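Local coordinates for protein alcohol dehydrogenase IV (Corynebacterium glutamicum, PDB 3IV7) that probably works as a maleylacetate reductase, an NAD-dependent oxidoreductase of the iron-containing alcohol dehydrogenase family, at residues S170-L175 and Q296-S301; H177-L182 and T262-V267; H256-A261 and N303-L308; Y266-N271 and D289-G294. One frame throughout, in Å; residues are numbered along the deposited sequence.

Interaction 1 of 4, residues S170-L175 and Q296-S301; sequences SGLNGL and QRLRLS
Leu298 sets its CD2 methyl against the CD2 methyls of both Leu172 and Leu175, and these three leucines make all the close contacts. The tighter pair is Leu175 CD2 with Leu298 CD2, 3.5 Å apart. That is closer than usual for two methyl carbons, and the two side chains reach toward each other tip to tip. Leu172 CD2 stands 4.0 Å from the same Leu298 CD2, but here the side chains slide past each other in opposite directions. In Leu298 the CG is swung trans to the backbone N (chi1 172°), which extends CD2 to the methyls of Leu172 and Leu175. The backbones stay well apart: the nearest CA atoms, of Leu172 and Arg299, are 8.7 Å from each other.

The second shell is polar and lies on the 296-301 helix. Arg299 NH1 donates to Gln296 OE1 at 2.8 Å, with the acceptor close to the guanidinium plane. Arg299 NH2 bonds to Pro305 O, which ties the guanidinium to the loop after the helix. Ser301 OG donates back to Leu298 O at 2.8 Å.

The contact joins helix 164-181 to helix 291-301 in the helical C-terminal part of the protein. Helix 189-211 packs on Leu175 through Ile199 and on Leu298 through Asn203 and Pro207. Helix 256-271 meets Leu172 through Ala261.

Interaction 2 of 4, residues H177-L182 and T262-V267; sequences HCIDSL and TVLPYV
Segment 177-182, on the C-terminal part of helix 164-181, faces segment 262-267 of helix 256-271, and the CA atoms of Asp180 and Val267 are 8.0 Å apart. Both helices belong to the all-helical C-terminal domain found in iron-containing alcohol dehydrogenases. The second is kinked where the N of Pro265 and of Tyr266 lacks the bond to the turn before; a proline N has no hydrogen to give. Ile179 and Leu264 form the apolar link. Leu264 CD1 touches the branch point of its partner: it lies 3.9 Å from Ile179 CB and 4.1 Å from Ile179 CG2. The two side chains cross at about a right angle. With chi1 at 176°, Leu264 extends away from its own N and brings its end to Ile179. Ile199 of helix 189-211 also packs on Ile179.

Asp180 is a buried carboxylate beside this patch. Its OD2 is hydrogen-bonded to His242 ND1, and its OD1 to Trp183 NE1. These bonds grip both oxygens and fix the rotation of the carboxylate. His242 NE2 bonds in turn to His177 ND1, so Asp180 and His177 both hold the same imidazole. Within 177-182, Ser181 OG bonds to His177 O at 2.6 Å, nearly in line with the carbonyl. Across the contact, Asp180 OD1 rests 4.2 Å from the methyl Val267 CG1.

Interaction 3 of 4, residues H256-A261 and N303-L308; sequences HAQTHA and NAPKRL
The first turns of helix 256-271 lie against an irregular loop, 303-308, with the CA atoms of Ala261 and Pro305 only 6.1 Å apart. Farther along, the CA atoms of Thr259 and Leu308 come within 6.8 Å. Pro305 lays its ring on the methyl of Ala261. Ala261 CB is 3.6 Å from Pro305 CG and 3.8 Å from Pro305 CD, so one methyl meets much of the ring. Pro305 CB also touches Gln258 O at 4.1 Å. Leu308 works at the other end: its CD2 rests 4.2 Å from Thr259 CA.

A water bridges the two backbones. It donates to Ala261 O at 2.8 Å and to Pro305 O at 2.7 Å, and so serves two carbonyls at once.

The loop begins at a Schellman motif that ends helix 291-301. Asn303, with positive phi, is its C-prime residue; Ala304 N bonds to Arg299 O, and Asn303 N to Leu300 O. From there the chain passes over helix 256-271. Helix 164-181 meets Ala257 through Ala169 and Ala304 through Leu172, and helix 240-250 meets Thr259 and Leu308 through Leu248.

Interaction 4 of 4, residues Y266-N271 and D289-G294; sequences YVLAFN and DTALEG
Leu268 points its CB toward the 289-294 segment and shares the contact about equally with Leu292. From CB, the chain leaves in the extended direction, with CG opposite the backbone N (chi1 -179°) and beside the carbonyl carbon. CG then splits into two methyls with different neighbours. CD1 turns to helix 164-181 and packs on Ile179 CG2. CD2 faces the start of helix 291-301 and lies over its backbone: it is 3.9 Å from Leu292 CA and 3.9 Å from Ala291 O. The same methyl reaches the side chains as well, with Leu292 CD1 4.0 Å and Ala291 CB 4.3 Å from Leu268 CD2.

Leu292 answers with both of its methyls. While CD1 meets Leu268, its CD2 comes within 4.2 Å of Ala269 CB. It therefore spans two successive residues of the 266-271 helix. The closest backbone point is here too, with the CA atoms of Ala269 and Leu292 6.6 Å apart.

Polar groups fix the helix start behind this apolar patch. Thr290 is the N-cap, and its OG1 accepts from Glu293 N at 3.1 Å with an N-H...O angle of 164°, nearly straight. Glu293 OE2 accepts from Asp289 N, from above the carboxylate plane. Ala291 N bonds to Glu279 OE2 of helix 276-286.

This is helix-to-helix packing by leucine and alanine beside an N-capped helix start, within the helical C-terminal domain of the iron-containing alcohol dehydrogenase family.

How the interactions relate
All four contacts lie within the helical C-terminal region. Every touching residue of interactions 1 and 2 is buried, while Gln258 and Pro305 in interaction 3 and Leu292 in interaction 4 are partly exposed. Helix 256-271 serves interactions 2, 3 and 4 along its length, and interactions 1 and 2 share helix 164-181. Interactions 1 and 4 use opposite ends of helix 291-301. Interaction 2 lies nearest the chain centre, at about 12 Å, and interaction 4 farthest, at about 20 Å (centre to centre). Apolar packing is common to all. Interaction 2 adds a buried carboxylate with a histidine partner, and interaction 3 a bridging water. Interaction 4 sits beside an N-capped helix start. Leu264 CD2 packs on Leu172 O, joining interactions 1 and 2.

Interaction 1 of 4, residues S170-L175 and Q296-S301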
# COMPACT_ATOMS: atom_id res chain seq x y z
N SER A 170 -12.07 20.48 -1.61
CA SER A 170 -10.97 19.70 -1.01
C SER A 170 -11.03 18.27 -1.47
O SER A 170 -10.00 17.65 -1.72
CB SER A 170 -10.97 19.77 0.53
OG SER A 170 -9.88 19.02 1.07
N GLY A 171 -12.23 17.71 -1.57
CA GLY A 171 -12.36 16.31 -2.10
C GLY A 171 -11.82 16.17 -3.52
O GLY A 171 -11.21 15.16 -3.88
N LEU A 172 -12.05 17.19 -4.33
CA LEU A 172 -11.57 17.17 -5.71
C LEU A 172 -10.06 17.39 -5.75
O LEU A 172 -9.40 16.94 -6.69
CB LEU A 172 -12.32 18.21 -6.54
CG LEU A 172 -13.80 17.86 -6.77
CD1 LEU A 172 -14.55 19.04 -7.38
CD2 LEU A 172 -13.97 16.63 -7.65
N ASN A 173 -9.52 18.09 -4.74
CA ASN A 173 -8.05 18.17 -4.55
C ASN A 173 -7.52 16.73 -4.36
O ASN A 173 -6.56 16.30 -5.05
CB ASN A 173 -7.78 19.00 -3.32
CG ASN A 173 -6.29 19.23 -3.02
OD1 ASN A 173 -5.37 18.77 -3.74
ND2 ASN A 173 -6.06 19.88 -1.93
N GLY A 174 -8.21 15.97 -3.52
CA GLY A 174 -7.87 14.57 -3.27
C GLY A 174 -8.01 13.76 -4.54
O GLY A 174 -7.15 12.96 -4.87
N LEU A 175 -9.06 14.06 -5.32
CA LEU A 175 -9.27 13.39 -6.59
C LEU A 175 -8.13 13.68 -7.59
O LEU A 175 -7.73 12.78 -8.34
CB LEU A 175 -10.62 13.77 -7.18
CG LEU A 175 -11.15 12.80 -8.21
CD1 LEU A 175 -11.26 11.43 -7.60
CD2 LEU A 175 -12.56 13.29 -8.81
N GLN A 296 -16.94 14.53 -15.05
CA GLN A 296 -17.95 15.56 -15.33
C GLN A 296 -19.27 15.29 -14.59
O GLN A 296 -19.88 16.22 -14.06
CB GLN A 296 -18.18 15.72 -16.83
CG GLN A 296 -17.01 16.33 -17.60
CD GLN A 296 -16.66 17.75 -17.15
OE1 GLN A 296 -15.85 17.95 -16.24
NE2 GLN A 296 -17.20 18.75 -17.86
N ARG A 297 -19.69 14.03 -14.54
CA ARG A 297 -20.88 13.66 -13.78
C ARG A 297 -20.70 13.92 -12.30
O ARG A 297 -21.65 14.32 -11.63
CB ARG A 297 -21.22 12.19 -13.98
CG ARG A 297 -21.75 11.90 -15.31
CD ARG A 297 -22.00 10.44 -15.53
NE ARG A 297 -22.40 10.17 -16.91
CZ ARG A 297 -22.69 8.97 -17.40
NH1 ARG A 297 -22.65 7.90 -16.62
NH2 ARG A 297 -23.04 8.85 -18.68
N LEU A 298 -19.52 13.63 -11.78
CA LEU A 298 -19.25 13.92 -10.39
C LEU A 298 -19.34 15.41 -10.15
O LEU A 298 -20.05 15.87 -9.22
CB LEU A 298 -17.89 13.40 -9.97
CG LEU A 298 -17.42 13.81 -8.58
CD1 LEU A 298 -18.38 13.30 -7.48
CD2 LEU A 298 -16.02 13.27 -8.37
N ARG A 299 -18.66 16.17 -11.00
CA ARG A 299 -18.63 17.63 -10.85
C ARG A 299 -20.01 18.25 -10.88
O ARG A 299 -20.34 19.10 -10.03
CB ARG A 299 -17.74 18.27 -11.90
CG ARG A 299 -16.24 17.96 -11.69
CD ARG A 299 -15.40 18.57 -12.73
NE ARG A 299 -15.41 20.01 -12.63
CZ ARG A 299 -15.68 20.86 -13.63
NH1 ARG A 299 -15.94 20.42 -14.86
NH2 ARG A 299 -15.65 22.16 -13.39
N LEU A 300 -20.84 17.83 -11.82
CA LEU A 300 -22.21 18.32 -11.86
C LEU A 300 -22.96 17.92 -10.57
O LEU A 300 -23.64 18.73 -9.98
CB LEU A 300 -22.94 17.76 -13.08
CG LEU A 300 -24.30 18.40 -13.34
CD1 LEU A 300 -24.14 19.89 -13.43
CD2 LEU A 300 -24.92 17.84 -14.64
N SER A 301 -22.77 16.69 -10.11
CA SER A 301 -23.51 16.23 -8.93
C SER A 301 -23.08 16.92 -7.63
O SER A 301 -23.83 16.93 -6.67
CB SER A 301 -23.44 14.71 -8.79
OG SER A 301 -22.20 14.31 -8.22

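Interaction 2 of 4, residues H177-L182 and T262-V267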
# COMPACT_ATOMS: atom_id res chain seq x y z
N HIS A 177 -5.02 14.29 -6.79
CA HIS A 177 -3.89 13.47 -6.35
C HIS A 177 -3.99 12.10 -7.05
O HIS A 177 -3.01 11.60 -7.57
CB HIS A 177 -3.86 13.29 -4.82
CG HIS A 177 -3.53 14.54 -4.06
ND1 HIS A 177 -2.73 15.54 -4.57
CD2 HIS A 177 -3.76 14.87 -2.76
CE1 HIS A 177 -2.57 16.49 -3.66
NE2 HIS A 177 -3.17 16.10 -2.55
N CYS A 178 -5.20 11.54 -7.11
CA CYS A 178 -5.38 10.25 -7.76
C CYS A 178 -5.12 10.33 -9.23
O CYS A 178 -4.35 9.57 -9.78
CB CYS A 178 -6.80 9.71 -7.57
SG CYS A 178 -7.31 9.44 -5.93
N ILE A 179 -5.84 11.22 -9.89
CA ILE A 179 -5.83 11.25 -11.35
C ILE A 179 -4.48 11.64 -11.95
O ILE A 179 -3.97 10.95 -12.82
CB ILE A 179 -6.99 12.11 -11.91
CG1 ILE A 179 -8.33 11.41 -11.57
CG2 ILE A 179 -6.83 12.26 -13.46
CD1 ILE A 179 -9.62 12.18 -11.94
N ASP A 180 -3.87 12.70 -11.46
CA ASP A 180 -2.55 13.12 -11.98
C ASP A 180 -1.52 12.00 -11.76
O ASP A 180 -0.64 11.78 -12.60
CB ASP A 180 -2.11 14.36 -11.29
CG ASP A 180 -1.16 15.20 -12.12
OD1 ASP A 180 -1.22 15.19 -13.39
OD2 ASP A 180 -0.42 15.98 -11.46
N SER A 181 -1.67 11.26 -10.64
CA SER A 181 -0.75 10.20 -10.29
C SER A 181 -0.76 9.05 -11.32
O SER A 181 0.24 8.32 -11.47
CB SER A 181 -1.03 9.68 -8.88
OG SER A 181 -0.60 10.63 -7.89
N LEU A 182 -1.88 8.90 -12.03
CA LEU A 182 -2.02 7.89 -13.06
C LEU A 182 -1.03 8.04 -14.22
O LEU A 182 -0.73 7.07 -14.90
CB LEU A 182 -3.46 7.82 -13.58
CG LEU A 182 -4.49 7.37 -12.52
CD1 LEU A 182 -5.89 7.36 -13.08
CD2 LEU A 182 -4.10 5.99 -11.96
N THR A 262 -10.71 23.14 -9.93
CA THR A 262 -10.95 23.76 -11.22
C THR A 262 -10.03 23.24 -12.32
O THR A 262 -10.48 22.94 -13.42
CB THR A 262 -10.80 25.28 -11.13
OG1 THR A 262 -11.71 25.79 -10.16
CG2 THR A 262 -11.06 25.95 -12.52
N VAL A 263 -8.76 23.09 -12.00
CA VAL A 263 -7.76 22.71 -13.00
C VAL A 263 -7.86 21.24 -13.45
O VAL A 263 -7.62 20.92 -14.63
CB VAL A 263 -6.34 23.03 -12.48
CG1 VAL A 263 -5.29 22.39 -13.37
CG2 VAL A 263 -6.14 24.55 -12.41
N LEU A 264 -8.22 20.36 -12.51
CA LEU A 264 -8.26 18.91 -12.74
C LEU A 264 -8.94 18.46 -14.04
O LEU A 264 -8.33 17.74 -14.83
CB LEU A 264 -8.87 18.19 -11.54
CG LEU A 264 -9.07 16.67 -11.68
CD1 LEU A 264 -7.76 15.95 -12.02
CD2 LEU A 264 -9.71 16.09 -10.39
N PRO A 265 -10.20 18.87 -14.28
CA PRO A 265 -10.83 18.37 -15.51
C PRO A 265 -10.12 18.78 -16.79
O PRO A 265 -10.20 18.06 -17.79
CB PRO A 265 -12.21 19.00 -15.46
CG PRO A 265 -12.02 20.24 -14.52
CD PRO A 265 -11.08 19.77 -13.52
N TYR A 266 -9.46 19.92 -16.77
CA TYR A 266 -8.71 20.42 -17.94
C TYR A 266 -7.43 19.59 -18.17
O TYR A 266 -7.11 19.25 -19.31
CB TYR A 266 -8.43 21.95 -17.81
CG TYR A 266 -9.72 22.70 -17.75
CD1 TYR A 266 -10.47 22.90 -18.91
CD2 TYR A 266 -10.30 23.03 -16.55
CE1 TYR A 266 -11.71 23.44 -18.87
CE2 TYR A 266 -11.52 23.61 -16.49
CZ TYR A 266 -12.24 23.81 -17.66
OH TYR A 266 -13.49 24.38 -17.61
N VAL A 267 -6.76 19.20 -17.10
CA VAL A 267 -5.57 18.34 -17.23
C VAL A 267 -6.01 16.95 -17.65
O VAL A 267 -5.37 16.32 -18.49
CB VAL A 267 -4.76 18.28 -15.99
CG1 VAL A 267 -3.57 17.33 -16.20
CG2 VAL A 267 -4.28 19.71 -15.60

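Interaction 3 of 4, residues H256-A261 and N303-L308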
# COMPACT_ATOMS: atom_id res chain seq x y z
N HIS A 256 -6.23 27.25 -2.68
CA HIS A 256 -5.70 25.94 -2.93
C HIS A 256 -6.72 24.89 -3.43
O HIS A 256 -6.59 24.42 -4.52
CB HIS A 256 -4.98 25.43 -1.68
CG HIS A 256 -4.45 24.04 -1.82
ND1 HIS A 256 -3.18 23.77 -2.28
CD2 HIS A 256 -5.04 22.83 -1.61
CE1 HIS A 256 -2.99 22.46 -2.30
NE2 HIS A 256 -4.10 21.87 -1.89
N ALA A 257 -7.73 24.55 -2.62
CA ALA A 257 -8.67 23.47 -2.98
C ALA A 257 -9.45 23.79 -4.27
O ALA A 257 -9.56 22.95 -5.17
CB ALA A 257 -9.67 23.21 -1.78
N GLN A 258 -9.93 25.03 -4.38
CA GLN A 258 -10.65 25.48 -5.57
C GLN A 258 -9.78 25.43 -6.84
O GLN A 258 -10.29 25.14 -7.92
CB GLN A 258 -11.18 26.91 -5.40
CG GLN A 258 -12.36 27.03 -4.45
CD GLN A 258 -11.97 26.91 -2.98
OE1 GLN A 258 -10.78 26.96 -2.62
NE2 GLN A 258 -12.97 26.70 -2.13
N THR A 259 -8.50 25.74 -6.72
CA THR A 259 -7.62 25.74 -7.88
C THR A 259 -7.44 24.30 -8.36
O THR A 259 -7.58 24.00 -9.55
CB THR A 259 -6.25 26.37 -7.56
OG1 THR A 259 -6.43 27.78 -7.29
CG2 THR A 259 -5.30 26.21 -8.71
N HIS A 260 -7.17 23.41 -7.43
CA HIS A 260 -7.05 22.00 -7.75
C HIS A 260 -8.35 21.49 -8.39
O HIS A 260 -8.32 20.86 -9.43
CB HIS A 260 -6.73 21.18 -6.51
CG HIS A 260 -5.28 21.18 -6.17
ND1 HIS A 260 -4.40 20.26 -6.69
CD2 HIS A 260 -4.53 22.04 -5.44
CE1 HIS A 260 -3.18 20.51 -6.24
NE2 HIS A 260 -3.24 21.60 -5.49
N ALA A 261 -9.50 21.84 -7.78
CA ALA A 261 -10.78 21.40 -8.28
C ALA A 261 -11.02 21.88 -9.68
O ALA A 261 -11.44 21.10 -10.54
CB ALA A 261 -11.92 21.88 -7.35
N ASN A 303 -21.90 20.23 -7.57
CA ASN A 303 -21.75 21.65 -7.88
C ASN A 303 -20.28 22.15 -7.76
O ASN A 303 -20.02 23.14 -7.11
CB ASN A 303 -22.65 22.50 -6.96
CG ASN A 303 -22.78 23.92 -7.44
OD1 ASN A 303 -22.53 24.21 -8.61
ND2 ASN A 303 -23.16 24.82 -6.54
N ALA A 304 -19.37 21.47 -8.46
CA ALA A 304 -17.93 21.71 -8.33
C ALA A 304 -17.49 23.06 -8.79
O ALA A 304 -18.11 23.64 -9.61
CB ALA A 304 -17.15 20.61 -9.10
N PRO A 305 -16.33 23.54 -8.29
CA PRO A 305 -15.77 24.82 -8.81
C PRO A 305 -15.62 24.79 -10.32
O PRO A 305 -15.25 23.75 -10.86
CB PRO A 305 -14.41 24.90 -8.11
CG PRO A 305 -14.65 24.16 -6.80
CD PRO A 305 -15.57 23.03 -7.15
N LYS A 306 -15.87 25.92 -10.99
CA LYS A 306 -15.90 25.92 -12.47
C LYS A 306 -14.83 26.73 -13.21
O LYS A 306 -14.47 26.37 -14.33
CB LYS A 306 -17.29 26.34 -12.95
CG LYS A 306 -18.40 25.24 -12.74
N ARG A 307 -14.36 27.83 -12.64
CA ARG A 307 -13.51 28.71 -13.42
C ARG A 307 -12.57 29.54 -12.54
O ARG A 307 -12.97 30.06 -11.47
CB ARG A 307 -14.38 29.62 -14.29
CG ARG A 307 -15.27 30.56 -13.50
CD ARG A 307 -16.24 31.36 -14.41
NE ARG A 307 -17.31 30.51 -14.92
CZ ARG A 307 -18.37 30.10 -14.21
NH1 ARG A 307 -18.50 30.44 -12.91
NH2 ARG A 307 -19.30 29.34 -14.78
N LEU A 308 -11.31 29.66 -12.97
CA LEU A 308 -10.30 30.35 -12.15
C LEU A 308 -10.57 31.85 -12.05
O LEU A 308 -10.11 32.50 -11.09
CB LEU A 308 -8.88 30.07 -12.66
CG LEU A 308 -8.48 28.57 -12.71
CD1 LEU A 308 -7.21 28.39 -13.52
CD2 LEU A 308 -8.32 28.01 -11.31
O HOH W 1 -14.26 21.25 -10.35

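Interaction 4 of 4, residues Y266-N271 and D289-G294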
# COMPACT_ATOMS: atom_id res chain seq x y z
N TYR A 266 -9.46 19.92 -16.77
CA TYR A 266 -8.71 20.42 -17.94
C TYR A 266 -7.43 19.59 -18.17
O TYR A 266 -7.11 19.25 -19.31
CB TYR A 266 -8.43 21.95 -17.81
CG TYR A 266 -9.72 22.70 -17.75
CD1 TYR A 266 -10.47 22.90 -18.91
CD2 TYR A 266 -10.30 23.03 -16.55
CE1 TYR A 266 -11.71 23.44 -18.87
CE2 TYR A 266 -11.52 23.61 -16.49
CZ TYR A 266 -12.24 23.81 -17.66
OH TYR A 266 -13.49 24.38 -17.61
N VAL A 267 -6.76 19.20 -17.10
CA VAL A 267 -5.57 18.34 -17.23
C VAL A 267 -6.01 16.95 -17.65
O VAL A 267 -5.37 16.32 -18.49
CB VAL A 267 -4.76 18.28 -15.99
CG1 VAL A 267 -3.57 17.33 -16.20
CG2 VAL A 267 -4.28 19.71 -15.60
N LEU A 268 -7.13 16.48 -17.12
CA LEU A 268 -7.66 15.19 -17.54
C LEU A 268 -7.99 15.21 -19.02
O LEU A 268 -7.54 14.33 -19.79
CB LEU A 268 -8.87 14.80 -16.75
CG LEU A 268 -9.47 13.44 -17.11
CD1 LEU A 268 -8.40 12.32 -17.00
CD2 LEU A 268 -10.65 13.18 -16.22
N ALA A 269 -8.78 16.20 -19.44
CA ALA A 269 -9.17 16.34 -20.85
C ALA A 269 -7.96 16.39 -21.75
O ALA A 269 -7.94 15.78 -22.81
CB ALA A 269 -10.01 17.60 -21.05
N PHE A 270 -6.95 17.13 -21.31
CA PHE A 270 -5.71 17.36 -22.07
C PHE A 270 -4.88 16.07 -22.26
O PHE A 270 -4.45 15.78 -23.37
CB PHE A 270 -4.86 18.41 -21.33
CG PHE A 270 -3.54 18.73 -21.99
CD1 PHE A 270 -3.47 19.68 -22.99
CD2 PHE A 270 -2.36 18.16 -21.54
CE1 PHE A 270 -2.25 20.00 -23.59
CE2 PHE A 270 -1.13 18.48 -22.13
CZ PHE A 270 -1.07 19.39 -23.15
N ASN A 271 -4.66 15.33 -21.17
CA ASN A 271 -3.79 14.12 -21.19
C ASN A 271 -4.46 12.78 -21.55
O ASN A 271 -3.76 11.83 -21.93
CB ASN A 271 -3.13 13.93 -19.84
CG ASN A 271 -1.86 14.68 -19.71
OD1 ASN A 271 -1.30 15.16 -20.70
ND2 ASN A 271 -1.34 14.75 -18.49
N ASP A 289 -17.97 5.07 -19.05
CA ASP A 289 -17.28 4.65 -20.29
C ASP A 289 -15.96 5.35 -20.50
O ASP A 289 -15.01 4.75 -21.02
CB ASP A 289 -18.18 4.86 -21.51
CG ASP A 289 -19.41 3.98 -21.48
OD1 ASP A 289 -19.30 2.82 -21.04
OD2 ASP A 289 -20.50 4.45 -21.87
N THR A 290 -15.89 6.62 -20.10
CA THR A 290 -14.66 7.38 -20.16
C THR A 290 -14.39 8.03 -18.81
O THR A 290 -15.31 8.27 -18.03
CB THR A 290 -14.72 8.49 -21.23
OG1 THR A 290 -15.54 9.56 -20.77
CG2 THR A 290 -15.26 7.97 -22.52
N ALA A 291 -13.13 8.36 -18.57
CA ALA A 291 -12.73 8.99 -17.32
C ALA A 291 -13.34 10.38 -17.20
O ALA A 291 -13.77 10.79 -16.10
CB ALA A 291 -11.22 9.06 -17.25
N LEU A 292 -13.39 11.10 -18.31
CA LEU A 292 -13.89 12.49 -18.31
C LEU A 292 -15.39 12.55 -18.05
O LEU A 292 -15.84 13.41 -17.32
CB LEU A 292 -13.55 13.20 -19.61
CG LEU A 292 -13.81 14.72 -19.63
CD1 LEU A 292 -12.98 15.44 -18.60
CD2 LEU A 292 -13.55 15.29 -21.00
N GLU A 293 -16.18 11.66 -18.62
CA GLU A 293 -17.61 11.72 -18.34
C GLU A 293 -17.84 11.36 -16.86
O GLU A 293 -18.71 11.92 -16.23
CB GLU A 293 -18.44 10.83 -19.29
CG GLU A 293 -18.41 9.36 -19.03
CD GLU A 293 -19.16 8.54 -20.13
OE1 GLU A 293 -18.97 8.85 -21.33
OE2 GLU A 293 -19.92 7.60 -19.77
N GLY A 294 -17.04 10.47 -16.32
CA GLY A 294 -17.12 10.16 -14.91
C GLY A 294 -16.82 11.40 -14.08
O GLY A 294 -17.56 11.73 -13.17